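PDB 4P25: major capsid protein from Norovirus Hu/GI.7/TCH-060/USA/2003, which forms the viral capsid and, through its protruding (P) domain, binds histo-blood group antigen glycans such as Lewis Y. Local coordinates for residues V40-G45 with D172-P177; L244-D249 with L256-L261. All blocks are in the same frame, centred on the assembly; numbering follows the deposited sequence.

In the fold
The two contacts contrast two ways of building a mostly beta and loop P domain. Interaction 1 joins loops 127 residues apart in sequence, one between strands 29-31 and 66-73, the other between strands 154-163 and 201-208, and lies about 7 Å from the centre of the chain. Interaction 2 is local, a beta hairpin of strands 242-248 and 255-262, about 21 Å from that centre. It follows interaction 1 along the chain; their centres are 25 Å apart, and they do not touch. Strand 201-208, against which interaction 1 packs, belongs to the same antiparallel sheet as the hairpin. The glycan pocket draws no residue from either contact.

Interaction 1 of 2, residues V40-G45 with D172-P177; sequences VQFQNG and DPWKIP
Ile176 meets Gln41 and Phe42 through both of its branches, an example of two irregular loops joined without a direct hydrogen bond. Its CG1 stands between the backbone N and the carbonyl carbon (chi1 59°), which leaves CG2 beside the N and both arms turned to residues 40-45. CG2 lies 3.3 Å from Gln41 O, packs on Phe42 CA and sits at the edge of the Phe42 ring, near its plane, while CD1 approaches the same Gln41 carbonyl. That oxygen is held by Gln43 NE2 at 3.0 Å, the donor standing above the carbonyl plane; Gln43 OE1 in turn accepts from the backbone N of Ala190. Farther along, the Phe42 ring turns its edge to Trp174 O, with CE1 3.4 Å from it, and Val40 CB, from the same segment, lies over one face of that ring, offset toward its rim. Val40 CG1 touches the indole edge at Trp174 CE3, 3.9 Å away. A water bridges the backbones, accepting from Gln41 N and donating to Trp174 O, both at 2.8 Å. Trp174 is positioned by an Asx turn in which its N donates to Asp172 OD1, and by a type I turn from Asp172 to Lys175. Beyond the loops, Arg22 makes a cation-pi contact with Phe42. Val40, Phe42 and Trp174 rest on strand 201-208, where Tyr204 meets the indole edge-to-face, and Pro220 of strand 218-221 touches both Phe42 and Trp174.

Interaction 2 of 2, residues L244-D249 with L256-L261; sequences LLHYVD and LGEFKL
Tyr247 sets its CB against the Phe259 ring, 3.6 Å from CE1, while its own ring crosses the Leu256 side chain at a slant, Leu256 CD1 coming to 4.1 Å from Tyr247 CD2. With CG anti to the backbone N (chi1 -176°), the phenol extends from the face that carries Leu245 and Phe259, and its OH is hydrogen-bonded with Pro281 O and Gly284 N. Leu245 and Phe259 share this face, in loose apolar contact, CB to CB, and Leu245 CD1 reaches Leu261 CB at 4.0 Å. Phe286 of strand 285-292 meets both the Tyr247 and Phe259 rings, and Met30 touches them too, extending the apolar cluster.

The backbones form an antiparallel ladder. Leu245 and Phe259 are a hydrogen-bonded pair: Leu245 N donates to Phe259 O at 2.8 Å, almost straight at 177°, and Phe259 N returns a bond to Leu245 O. Next along, Tyr247 N donates to Gly257 O, but Tyr247 O accepts a hydrogen bond from Leu256 N at 2.7 Å. Leu256 and Gly257 thus both face Tyr247, the mark of a classic beta bulge.

On the opposite face, Leu244 CD1 touches Glu258 CB. His246 NE2 and Glu258 OE2 stand 4.3 Å apart; a water lies 2.9 Å from the nitrogen in the imidazole plane and gives only a weak bond to the carboxylate, whose OE1 accepts from Lys299 N. The hairpin is therefore largely apolar on its Tyr247 and Phe259 side, apart from the tyrosine hydroxyl, and mixed on the other, where the carboxylate might modestly favour a protonated His246.

Interaction 1 of 2, residues V40-G45 with D172-P177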
# COMPACT_ATOMS: atom_id res chain seq x y z
N VAL A 40 21.21 -7.78 9.62
CA VAL A 40 20.52 -7.53 8.36
C VAL A 40 20.85 -6.13 7.83
O VAL A 40 21.35 -5.29 8.57
CB VAL A 40 18.98 -7.71 8.46
CG1 VAL A 40 18.64 -9.13 8.89
CG2 VAL A 40 18.37 -6.67 9.41
N GLN A 41 20.56 -5.91 6.56
CA GLN A 41 20.86 -4.61 5.96
C GLN A 41 19.80 -4.25 4.93
O GLN A 41 20.11 -3.80 3.82
CB GLN A 41 22.25 -4.61 5.33
CG GLN A 41 22.79 -3.21 5.11
CD GLN A 41 24.12 -3.16 4.40
OE1 GLN A 41 24.72 -4.20 4.09
NE2 GLN A 41 24.60 -1.95 4.13
N PHE A 42 18.53 -4.46 5.29
CA PHE A 42 17.42 -4.15 4.40
C PHE A 42 17.52 -2.71 3.92
O PHE A 42 17.94 -1.82 4.68
CB PHE A 42 16.08 -4.38 5.12
CG PHE A 42 15.92 -5.77 5.68
CD1 PHE A 42 16.55 -6.86 5.10
CD2 PHE A 42 15.12 -5.99 6.80
CE1 PHE A 42 16.40 -8.14 5.62
CE2 PHE A 42 14.96 -7.27 7.32
CZ PHE A 42 15.60 -8.34 6.73
N GLN A 43 17.15 -2.47 2.66
CA GLN A 43 17.21 -1.13 2.08
C GLN A 43 15.85 -0.46 2.03
O GLN A 43 15.75 0.76 1.90
CB GLN A 43 17.84 -1.18 0.68
CG GLN A 43 19.30 -1.58 0.72
CD GLN A 43 20.11 -0.63 1.57
OE1 GLN A 43 20.13 0.57 1.32
NE2 GLN A 43 20.79 -1.17 2.58
N ASN A 44 14.80 -1.27 2.13
CA ASN A 44 13.45 -0.75 2.31
C ASN A 44 12.99 -0.94 3.76
O ASN A 44 13.56 -1.74 4.50
CB ASN A 44 12.49 -1.40 1.31
CG ASN A 44 12.68 -0.86 -0.09
OD1 ASN A 44 12.99 0.32 -0.27
ND2 ASN A 44 12.51 -1.72 -1.09
N GLY A 45 11.97 -0.18 4.15
CA GLY A 45 11.54 -0.14 5.54
C GLY A 45 12.51 0.52 6.50
O GLY A 45 12.49 0.23 7.70
N ASP A 172 16.66 -16.88 -0.12
CA ASP A 172 16.77 -16.34 1.23
C ASP A 172 16.35 -14.87 1.21
O ASP A 172 17.13 -14.01 0.81
CB ASP A 172 18.21 -16.45 1.74
CG ASP A 172 18.38 -15.97 3.17
OD1 ASP A 172 17.42 -15.42 3.74
OD2 ASP A 172 19.48 -16.15 3.74
N PRO A 173 15.11 -14.58 1.65
CA PRO A 173 14.62 -13.21 1.57
C PRO A 173 15.21 -12.28 2.63
O PRO A 173 14.83 -11.11 2.69
CB PRO A 173 13.11 -13.38 1.78
CG PRO A 173 13.01 -14.56 2.68
CD PRO A 173 14.10 -15.50 2.22
N TRP A 174 16.13 -12.79 3.45
CA TRP A 174 16.83 -11.96 4.42
C TRP A 174 18.03 -11.24 3.81
O TRP A 174 18.63 -10.37 4.43
CB TRP A 174 17.25 -12.81 5.63
CG TRP A 174 16.08 -13.38 6.37
CD1 TRP A 174 15.24 -14.37 5.94
CD2 TRP A 174 15.62 -13.00 7.67
NE1 TRP A 174 14.28 -14.62 6.89
CE2 TRP A 174 14.50 -13.79 7.96
CE3 TRP A 174 16.06 -12.07 8.62
CZ2 TRP A 174 13.80 -13.68 9.17
CZ3 TRP A 174 15.36 -11.96 9.80
CH2 TRP A 174 14.25 -12.76 10.07
N LYS A 175 18.37 -11.61 2.58
CA LYS A 175 19.47 -10.97 1.85
C LYS A 175 19.00 -9.73 1.07
O LYS A 175 17.81 -9.59 0.78
CB LYS A 175 20.10 -11.96 0.88
CG LYS A 175 20.78 -13.13 1.57
CD LYS A 175 21.43 -14.06 0.57
CE LYS A 175 22.33 -15.07 1.26
NZ LYS A 175 22.90 -16.04 0.29
N ILE A 176 19.94 -8.84 0.76
CA ILE A 176 19.66 -7.71 -0.11
C ILE A 176 20.47 -7.82 -1.42
O ILE A 176 21.41 -8.61 -1.50
CB ILE A 176 19.98 -6.35 0.56
CG1 ILE A 176 21.45 -6.27 0.98
CG2 ILE A 176 19.02 -6.09 1.72
CD1 ILE A 176 21.95 -4.84 1.15
N PRO A 177 20.07 -7.06 -2.45
CA PRO A 177 20.82 -7.14 -3.71
C PRO A 177 22.17 -6.45 -3.64
O PRO A 177 22.45 -5.72 -2.69
CB PRO A 177 19.92 -6.36 -4.69
CG PRO A 177 18.58 -6.28 -4.04
CD PRO A 177 18.87 -6.22 -2.59
O HOH W 1 20.25 -8.08 4.80

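Interaction 2 of 2, residues L244-D249 with L256-L261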
# COMPACT_ATOMS: atom_id res chain seq x y z
N LEU A 244 10.38 3.37 24.61
CA LEU A 244 9.73 2.18 25.15
C LEU A 244 8.30 2.11 24.63
O LEU A 244 7.53 3.05 24.81
CB LEU A 244 9.74 2.21 26.68
CG LEU A 244 9.04 1.04 27.38
CD1 LEU A 244 9.79 -0.26 27.15
CD2 LEU A 244 8.87 1.33 28.87
N LEU A 245 7.96 1.00 23.99
CA LEU A 245 6.61 0.80 23.48
C LEU A 245 5.94 -0.33 24.23
O LEU A 245 6.60 -1.27 24.68
CB LEU A 245 6.64 0.40 22.00
CG LEU A 245 7.43 1.25 21.00
CD1 LEU A 245 7.28 0.64 19.62
CD2 LEU A 245 6.97 2.70 21.02
N HIS A 246 4.63 -0.24 24.36
CA HIS A 246 3.83 -1.35 24.85
C HIS A 246 3.01 -1.90 23.69
O HIS A 246 2.54 -1.15 22.84
CB HIS A 246 2.89 -0.89 25.96
CG HIS A 246 3.60 -0.48 27.22
ND1 HIS A 246 3.00 0.32 28.17
CD2 HIS A 246 4.83 -0.76 27.69
CE1 HIS A 246 3.85 0.51 29.17
NE2 HIS A 246 4.96 -0.13 28.90
N TYR A 247 2.87 -3.22 23.64
CA TYR A 247 2.05 -3.87 22.63
C TYR A 247 0.74 -4.29 23.31
O TYR A 247 0.73 -5.18 24.15
CB TYR A 247 2.80 -5.08 22.06
CG TYR A 247 2.14 -5.82 20.92
CD1 TYR A 247 2.01 -5.24 19.66
CD2 TYR A 247 1.69 -7.12 21.09
CE1 TYR A 247 1.42 -5.94 18.61
CE2 TYR A 247 1.10 -7.82 20.06
CZ TYR A 247 0.97 -7.23 18.82
OH TYR A 247 0.39 -7.94 17.79
N VAL A 248 -0.35 -3.63 22.92
CA VAL A 248 -1.59 -3.68 23.69
C VAL A 248 -2.70 -4.42 22.94
O VAL A 248 -2.90 -4.23 21.75
CB VAL A 248 -2.07 -2.24 24.02
CG1 VAL A 248 -3.33 -2.27 24.88
CG2 VAL A 248 -0.96 -1.47 24.72
N ASP A 249 -3.40 -5.29 23.67
CA ASP A 249 -4.59 -5.94 23.14
C ASP A 249 -5.66 -4.85 22.97
O ASP A 249 -6.03 -4.20 23.94
CB ASP A 249 -5.05 -7.03 24.13
CG ASP A 249 -6.25 -7.82 23.62
OD1 ASP A 249 -7.19 -7.22 23.08
OD2 ASP A 249 -6.24 -9.06 23.78
N LEU A 256 0.52 -6.51 26.51
CA LEU A 256 0.99 -7.85 26.19
C LEU A 256 2.51 -8.00 26.17
O LEU A 256 3.03 -9.11 26.17
CB LEU A 256 0.43 -8.31 24.84
CG LEU A 256 -1.09 -8.28 24.67
CD1 LEU A 256 -1.46 -8.68 23.25
CD2 LEU A 256 -1.76 -9.19 25.69
N GLY A 257 3.22 -6.88 26.12
CA GLY A 257 4.67 -6.93 26.10
C GLY A 257 5.36 -5.61 25.84
O GLY A 257 4.75 -4.68 25.30
N GLU A 258 6.63 -5.54 26.23
CA GLU A 258 7.47 -4.35 26.11
C GLU A 258 8.44 -4.48 24.95
O GLU A 258 9.05 -5.53 24.76
CB GLU A 258 8.35 -4.18 27.35
CG GLU A 258 7.65 -4.13 28.67
CD GLU A 258 8.54 -3.54 29.73
OE1 GLU A 258 9.71 -3.97 29.86
OE2 GLU A 258 8.08 -2.62 30.43
N PHE A 259 8.62 -3.38 24.22
CA PHE A 259 9.55 -3.34 23.09
C PHE A 259 10.33 -2.04 23.14
O PHE A 259 9.86 -1.04 23.68
CB PHE A 259 8.77 -3.43 21.77
CG PHE A 259 8.06 -4.74 21.56
CD1 PHE A 259 6.86 -5.00 22.20
CD2 PHE A 259 8.57 -5.69 20.69
CE1 PHE A 259 6.19 -6.20 22.01
CE2 PHE A 259 7.91 -6.89 20.49
CZ PHE A 259 6.72 -7.15 21.15
N LYS A 260 11.54 -2.03 22.58
CA LYS A 260 12.28 -0.78 22.43
C LYS A 260 12.42 -0.38 20.97
O LYS A 260 12.81 -1.19 20.12
CB LYS A 260 13.65 -0.83 23.12
CG LYS A 260 13.54 -0.66 24.63
CD LYS A 260 14.75 -1.22 25.37
CE LYS A 260 15.98 -0.33 25.26
NZ LYS A 260 17.17 -0.97 25.88
N LEU A 261 12.07 0.87 20.69
CA LEU A 261 12.20 1.45 19.36
C LEU A 261 13.40 2.39 19.36
O LEU A 261 13.41 3.39 20.08
CB LEU A 261 10.92 2.19 18.99
CG LEU A 261 10.89 3.06 17.73
CD1 LEU A 261 11.10 2.22 16.48
CD2 LEU A 261 9.59 3.83 17.67
O HOH W 2 6.67 0.49 31.15